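Local coordinates for surface layer protein (Geobacillus stearothermophilus, PDB 2RA1), which probably builds the crystalline cell-surface layer by self-assembly and attaches it to the cell wall, this N-terminal fragment including a helical region and an Ig-like domain, at residues T265-E270 and G298-V303; T271-K276 and L291-V296. All coordinates share one frame; numbering follows the deposited sequence.

Contact 1. Residues T265-E270 and G298-V303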
loop_
_atom_site.group_PDB
_atom_site.type_symbol
_atom_site.label_atom_id
_atom_site.label_comp_id
_atom_site.label_asym_id
_atom_site.label_seq_id
_atom_site.Cartn_x
_atom_site.Cartn_y
_atom_site.Cartn_z
ATOM N N THR A 265 -29.273 -2.473 33.747
ATOM C CA THR A 265 -30.516 -3.116 34.134
ATOM C C THR A 265 -30.442 -4.613 33.876
ATOM O O THR A 265 -29.988 -5.054 32.814
ATOM C CB THR A 265 -31.707 -2.541 33.349
ATOM O OG1 THR A 265 -31.746 -1.115 33.505
ATOM C CG2 THR A 265 -33.012 -3.148 33.851
ATOM N N LEU A 266 -30.853 -5.391 34.871
ATOM C CA LEU A 266 -31.163 -6.798 34.668
ATOM C C LEU A 266 -32.216 -6.853 33.580
ATOM O O LEU A 266 -33.349 -6.456 33.805
ATOM C CB LEU A 266 -31.716 -7.399 35.961
ATOM C CG LEU A 266 -32.153 -8.863 35.917
ATOM C CD1 LEU A 266 -31.178 -9.718 35.120
ATOM C CD2 LEU A 266 -32.305 -9.398 37.335
ATOM N N LYS A 267 -31.835 -7.328 32.401
ATOM C CA LYS A 267 -32.656 -7.166 31.209
ATOM C C LYS A 267 -34.085 -7.664 31.362
ATOM O O LYS A 267 -34.322 -8.748 31.900
ATOM C CB LYS A 267 -32.009 -7.855 30.015
ATOM C CG LYS A 267 -32.959 -8.019 28.844
ATOM C CD LYS A 267 -32.255 -8.678 27.674
ATOM C CE LYS A 267 -33.176 -8.863 26.479
ATOM N NZ LYS A 267 -32.393 -8.811 25.216
ATOM N N GLY A 268 -35.032 -6.856 30.885
ATOM C CA GLY A 268 -36.436 -7.234 30.878
ATOM C C GLY A 268 -37.099 -7.188 32.243
ATOM O O GLY A 268 -38.257 -7.563 32.399
ATOM N N THR A 269 -36.364 -6.728 33.241
ATOM C CA THR A 269 -36.935 -6.540 34.561
ATOM C C THR A 269 -36.694 -5.096 34.987
ATOM O O THR A 269 -36.252 -4.273 34.187
ATOM C CB THR A 269 -36.324 -7.514 35.571
ATOM O OG1 THR A 269 -35.156 -6.933 36.155
ATOM C CG2 THR A 269 -35.952 -8.828 34.869
ATOM N N GLU A 270 -37.001 -4.778 36.237
ATOM C CA GLU A 270 -36.808 -3.415 36.717
ATOM C C GLU A 270 -35.638 -3.338 37.692
ATOM O O GLU A 270 -35.335 -2.278 38.225
ATOM C CB GLU A 270 -38.094 -2.889 37.355
ATOM C CG GLU A 270 -39.152 -2.511 36.337
ATOM C CD GLU A 270 -40.566 -2.769 36.826
ATOM O OE1 GLU A 270 -41.515 -2.539 36.044
ATOM O OE2 GLU A 270 -40.732 -3.209 37.985
ATOM N N GLY A 298 -25.262 -16.305 34.672
ATOM C CA GLY A 298 -26.221 -16.702 33.653
ATOM C C GLY A 298 -27.242 -15.647 33.267
ATOM O O GLY A 298 -28.163 -15.926 32.502
ATOM N N LYS A 299 -27.085 -14.434 33.789
ATOM C CA LYS A 299 -28.021 -13.355 33.491
ATOM C C LYS A 299 -27.504 -12.380 32.446
ATOM O O LYS A 299 -26.303 -12.188 32.286
ATOM C CB LYS A 299 -28.407 -12.596 34.764
ATOM C CG LYS A 299 -29.309 -13.382 35.709
ATOM C CD LYS A 299 -30.639 -13.673 35.049
ATOM C CE LYS A 299 -31.187 -15.031 35.439
ATOM N NZ LYS A 299 -32.318 -15.431 34.536
ATOM N N THR A 300 -28.437 -11.756 31.736
ATOM C CA THR A 300 -28.105 -10.788 30.706
ATOM C C THR A 300 -28.435 -9.389 31.227
ATOM O O THR A 300 -29.428 -9.187 31.943
ATOM C CB THR A 300 -28.857 -11.110 29.391
ATOM O OG1 THR A 300 -28.421 -12.387 28.895
ATOM C CG2 THR A 300 -28.591 -10.056 28.337
ATOM N N TYR A 301 -27.581 -8.428 30.898
ATOM C CA TYR A 301 -27.716 -7.087 31.446
ATOM C C TYR A 301 -27.698 -6.104 30.322
ATOM O O TYR A 301 -26.960 -6.270 29.355
ATOM C CB TYR A 301 -26.581 -6.781 32.449
ATOM C CG TYR A 301 -26.747 -7.530 33.752
ATOM C CD1 TYR A 301 -26.315 -8.848 33.878
ATOM C CD2 TYR A 301 -27.372 -6.939 34.844
ATOM C CE1 TYR A 301 -26.485 -9.550 35.060
ATOM C CE2 TYR A 301 -27.553 -7.638 36.028
ATOM C CZ TYR A 301 -27.108 -8.940 36.129
ATOM O OH TYR A 301 -27.291 -9.638 37.306
ATOM N N THR A 302 -28.527 -5.079 30.429
ATOM C CA THR A 302 -28.501 -4.038 29.413
ATOM C C THR A 302 -27.868 -2.722 29.941
ATOM O O THR A 302 -28.250 -2.186 30.981
ATOM C CB THR A 302 -29.879 -3.904 28.669
ATOM O OG1 THR A 302 -30.091 -2.558 28.250
ATOM C CG2 THR A 302 -31.018 -4.327 29.553
ATOM N N VAL A 303 -26.864 -2.251 29.207
ATOM C CA VAL A 303 -26.089 -1.069 29.547
ATOM C C VAL A 303 -26.432 0.113 28.649
ATOM O O VAL A 303 -26.079 0.147 27.472
ATOM C CB VAL A 303 -24.590 -1.346 29.372
ATOM C CG1 VAL A 303 -23.766 -0.114 29.767
ATOM C CG2 VAL A 303 -24.170 -2.616 30.156
HETATM O O HOH W 1 -29.883 -0.075 31.311
#
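Leu-266 lays its CD1 methyl over one face of the Tyr-301 ring, 4.2 Å above the ring plane and displaced toward the rim, while the carbonyl of Thr-265 approaches the same ring obliquely. The leucine CG stands anti to the backbone N (chi1 178°), which turns the branch across the strand gap; there CD1 also crosses the bent chain of Lys-299, 4.0 Å from its CD. Beneath this apolar patch the backbones pair antiparallel. Thr-265 and Thr-302 form the hydrogen-bonded pair, with Thr-302 N lying 2.8 Å from Thr-265 O, and Leu-266 and Tyr-301 form the non-hydrogen-bonded pair that follows. A further bond, Lys-267 N to Thr-300 O at 3.1 Å, reaches just past the end of the first strand. The Thr-302 CG2 methyl sits 3.7 Å from Lys-267 CB, and a water bridges Thr-265 OG1 and Thr-302 O. From Leu-266 to Thr-269 the chain makes a type II turn, its Leu-266 O gripped by both N and OG1 of Thr-269. The contact joins strands 262-266 and 300-305 near the surface of the Ig-like sheet. Strand 319-324 flanks the latter, offering Glu-322 to Lys-267 NZ in a salt bridge and Thr-324 OG1 to Thr-300 OG1 in a hydrogen bond; strand 272-280 lies beyond the former, where Leu-273 packs on Tyr-301, whose OH accepts the N-H of Val-296.

Contact 2. Residues T271-K276 and L291-V296; sequences TKLYPK and LYDTLV
Pro-275 and Leu-291 make an antiparallel non-hydrogen-bonded pair, CA to CA 4.3 Å, beside which Tyr-292 N binds Tyr-274 O at 2.9 Å. Segment 291-296 then leaves the sheet, and a side chain takes over: Asp-293 OD1 receives Tyr-274 N at 2.8 Å through its anti lone pair, the N-H pointing almost straight at it (160°). The carboxylate lies alongside the Tyr-274 ring, their planes 50° apart, and Asp-293 CB rests against Leu-273 CG. Replacing Asp-293 by alanine would probably cost the Tyr-274 amide this acceptor and let the loop drift from the strand. Deeper in, Leu-273 CD2 meets Leu-295 CD2 at 3.6 Å and Leu-291 CD1 at 3.9 Å. At the outer end Lys-276 spreads its aliphatic chain across the Tyr-292 ring, CB 3.8 Å from the centroid in a CH-pi contact, while Tyr-274 CB meets the ring edge in plane. A chi1 of 172°, with CG opposite the amide nitrogen, sends the extended lysine over the ring toward CE2. A water joins Tyr-292 OH to Lys-276 O. The open end of hairpin 272-280/286-291, its departing loop pinned by an aspartate, is part of the antiparallel sheet of this Ig-like domain.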
loop_
_atom_site.group_PDB
_atom_site.type_symbol
_atom_site.label_atom_id
_atom_site.label_comp_id
_atom_site.label_asym_id
_atom_site.label_seq_id
_atom_site.Cartn_x
_atom_site.Cartn_y
_atom_site.Cartn_z
ATOM N N THR A 271 -34.978 -4.468 37.911
ATOM C CA THR A 271 -33.842 -4.506 38.819
ATOM C C THR A 271 -32.685 -3.745 38.205
ATOM O O THR A 271 -32.200 -4.100 37.137
ATOM C CB THR A 271 -33.406 -5.949 39.138
ATOM O OG1 THR A 271 -34.533 -6.703 39.602
ATOM C CG2 THR A 271 -32.335 -5.952 40.206
ATOM N N LYS A 272 -32.250 -2.691 38.886
ATOM C CA LYS A 272 -31.195 -1.829 38.370
ATOM C C LYS A 272 -29.985 -1.800 39.280
ATOM O O LYS A 272 -30.117 -1.656 40.494
ATOM C CB LYS A 272 -31.716 -0.412 38.138
ATOM C CG LYS A 272 -32.516 -0.265 36.844
ATOM C CD LYS A 272 -32.496 1.176 36.334
ATOM C CE LYS A 272 -32.792 1.256 34.829
ATOM N NZ LYS A 272 -34.195 0.894 34.475
ATOM N N LEU A 273 -28.804 -1.932 38.680
ATOM C CA LEU A 273 -27.560 -1.994 39.427
ATOM C C LEU A 273 -26.898 -0.621 39.434
ATOM O O LEU A 273 -27.029 0.146 38.465
ATOM C CB LEU A 273 -26.625 -3.029 38.785
ATOM C CG LEU A 273 -26.988 -4.498 39.012
ATOM C CD1 LEU A 273 -28.254 -4.928 38.250
ATOM C CD2 LEU A 273 -25.825 -5.387 38.670
ATOM N N TYR A 274 -26.182 -0.309 40.512
ATOM C CA TYR A 274 -25.508 0.983 40.610
ATOM C C TYR A 274 -24.046 0.896 40.220
ATOM O O TYR A 274 -23.329 0.008 40.676
ATOM C CB TYR A 274 -25.630 1.579 42.007
ATOM C CG TYR A 274 -27.042 1.913 42.428
ATOM C CD1 TYR A 274 -27.774 1.031 43.232
ATOM C CD2 TYR A 274 -27.641 3.108 42.043
ATOM C CE1 TYR A 274 -29.068 1.329 43.637
ATOM C CE2 TYR A 274 -28.948 3.416 42.438
ATOM C CZ TYR A 274 -29.660 2.515 43.238
ATOM O OH TYR A 274 -30.955 2.801 43.651
ATOM N N PRO A 275 -23.599 1.828 39.361
ATOM C CA PRO A 275 -22.185 1.934 38.995
ATOM C C PRO A 275 -21.419 2.575 40.153
ATOM O O PRO A 275 -21.888 3.562 40.729
ATOM C CB PRO A 275 -22.195 2.899 37.794
ATOM C CG PRO A 275 -23.598 3.316 37.585
ATOM C CD PRO A 275 -24.397 2.925 38.797
ATOM N N LYS A 276 -20.255 2.038 40.491
ATOM C CA LYS A 276 -19.458 2.624 41.559
ATOM C C LYS A 276 -18.396 3.586 41.023
ATOM O O LYS A 276 -18.230 4.690 41.522
ATOM C CB LYS A 276 -18.804 1.521 42.388
ATOM C CG LYS A 276 -17.806 2.026 43.403
ATOM C CD LYS A 276 -17.341 0.905 44.276
ATOM C CE LYS A 276 -16.395 1.397 45.355
ATOM N NZ LYS A 276 -16.188 0.340 46.394
ATOM N N LEU A 291 -19.358 -2.020 39.676
ATOM C CA LEU A 291 -20.695 -1.916 40.235
ATOM C C LEU A 291 -20.646 -2.075 41.747
ATOM O O LEU A 291 -19.766 -2.752 42.271
ATOM C CB LEU A 291 -21.577 -3.009 39.650
ATOM C CG LEU A 291 -21.618 -3.010 38.127
ATOM C CD1 LEU A 291 -22.267 -4.306 37.589
ATOM C CD2 LEU A 291 -22.363 -1.753 37.649
ATOM N N TYR A 292 -21.578 -1.428 42.439
ATOM C CA TYR A 292 -21.813 -1.715 43.838
ATOM C C TYR A 292 -22.463 -3.084 43.939
ATOM O O TYR A 292 -22.167 -3.876 44.830
ATOM C CB TYR A 292 -22.747 -0.664 44.457
ATOM C CG TYR A 292 -22.058 0.623 44.832
ATOM C CD1 TYR A 292 -22.391 1.823 44.214
ATOM C CD2 TYR A 292 -21.068 0.639 45.799
ATOM C CE1 TYR A 292 -21.756 3.004 44.553
ATOM C CE2 TYR A 292 -20.424 1.811 46.142
ATOM C CZ TYR A 292 -20.766 2.993 45.520
ATOM O OH TYR A 292 -20.119 4.161 45.873
ATOM N N ASP A 293 -23.369 -3.352 43.013
ATOM C CA ASP A 293 -24.182 -4.546 43.079
ATOM C C ASP A 293 -23.514 -5.693 42.347
ATOM O O ASP A 293 -22.594 -5.497 41.560
ATOM C CB ASP A 293 -25.578 -4.252 42.528
ATOM C CG ASP A 293 -26.263 -3.119 43.274
ATOM O OD1 ASP A 293 -26.595 -2.092 42.653
ATOM O OD2 ASP A 293 -26.431 -3.241 44.499
ATOM N N THR A 294 -23.988 -6.897 42.634
ATOM C CA THR A 294 -23.360 -8.115 42.161
ATOM C C THR A 294 -24.126 -8.722 40.988
ATOM O O THR A 294 -25.362 -8.762 40.983
ATOM C CB THR A 294 -23.284 -9.141 43.290
ATOM O OG1 THR A 294 -22.728 -8.514 44.454
ATOM C CG2 THR A 294 -22.413 -10.323 42.877
ATOM N N LEU A 295 -23.385 -9.189 39.991
ATOM C CA LEU A 295 -23.987 -9.772 38.804
ATOM C C LEU A 295 -24.285 -11.252 39.030
ATOM O O LEU A 295 -23.445 -11.995 39.541
ATOM C CB LEU A 295 -23.063 -9.594 37.587
ATOM C CG LEU A 295 -22.611 -8.167 37.251
ATOM C CD1 LEU A 295 -21.343 -8.156 36.404
ATOM C CD2 LEU A 295 -23.727 -7.410 36.562
ATOM N N VAL A 296 -25.482 -11.670 38.626
ATOM C CA VAL A 296 -25.922 -13.052 38.733
ATOM C C VAL A 296 -25.477 -13.910 37.552
ATOM O O VAL A 296 -25.751 -13.603 36.388
ATOM C CB VAL A 296 -27.460 -13.121 38.861
ATOM C CG1 VAL A 296 -27.930 -14.559 38.978
ATOM C CG2 VAL A 296 -27.907 -12.311 40.058
HETATM O O HOH W 2 -19.442 6.006 43.858
#

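The two contacts show how one sheet can be secured by different means at neighbouring places. Their centres are about 10 Å apart, and strands 262-266 and 272-280, adjacent in both chain and sheet, carry their first segments; Leu-266 N probably bonds to Thr-271 O across that seam. Contact 1 lies at the surface and rests chiefly on regular backbone pairing between strands, with a leucine on an aromatic face and a few aliphatic touches as its apolar part. Contact 2 is partly buried: its backbone pairing soon gives way to a loop, so a carboxylate and a leucine cluster do more of the work. Tyr-301 ties them, touching Leu-273 and Leu-295 of contact 2.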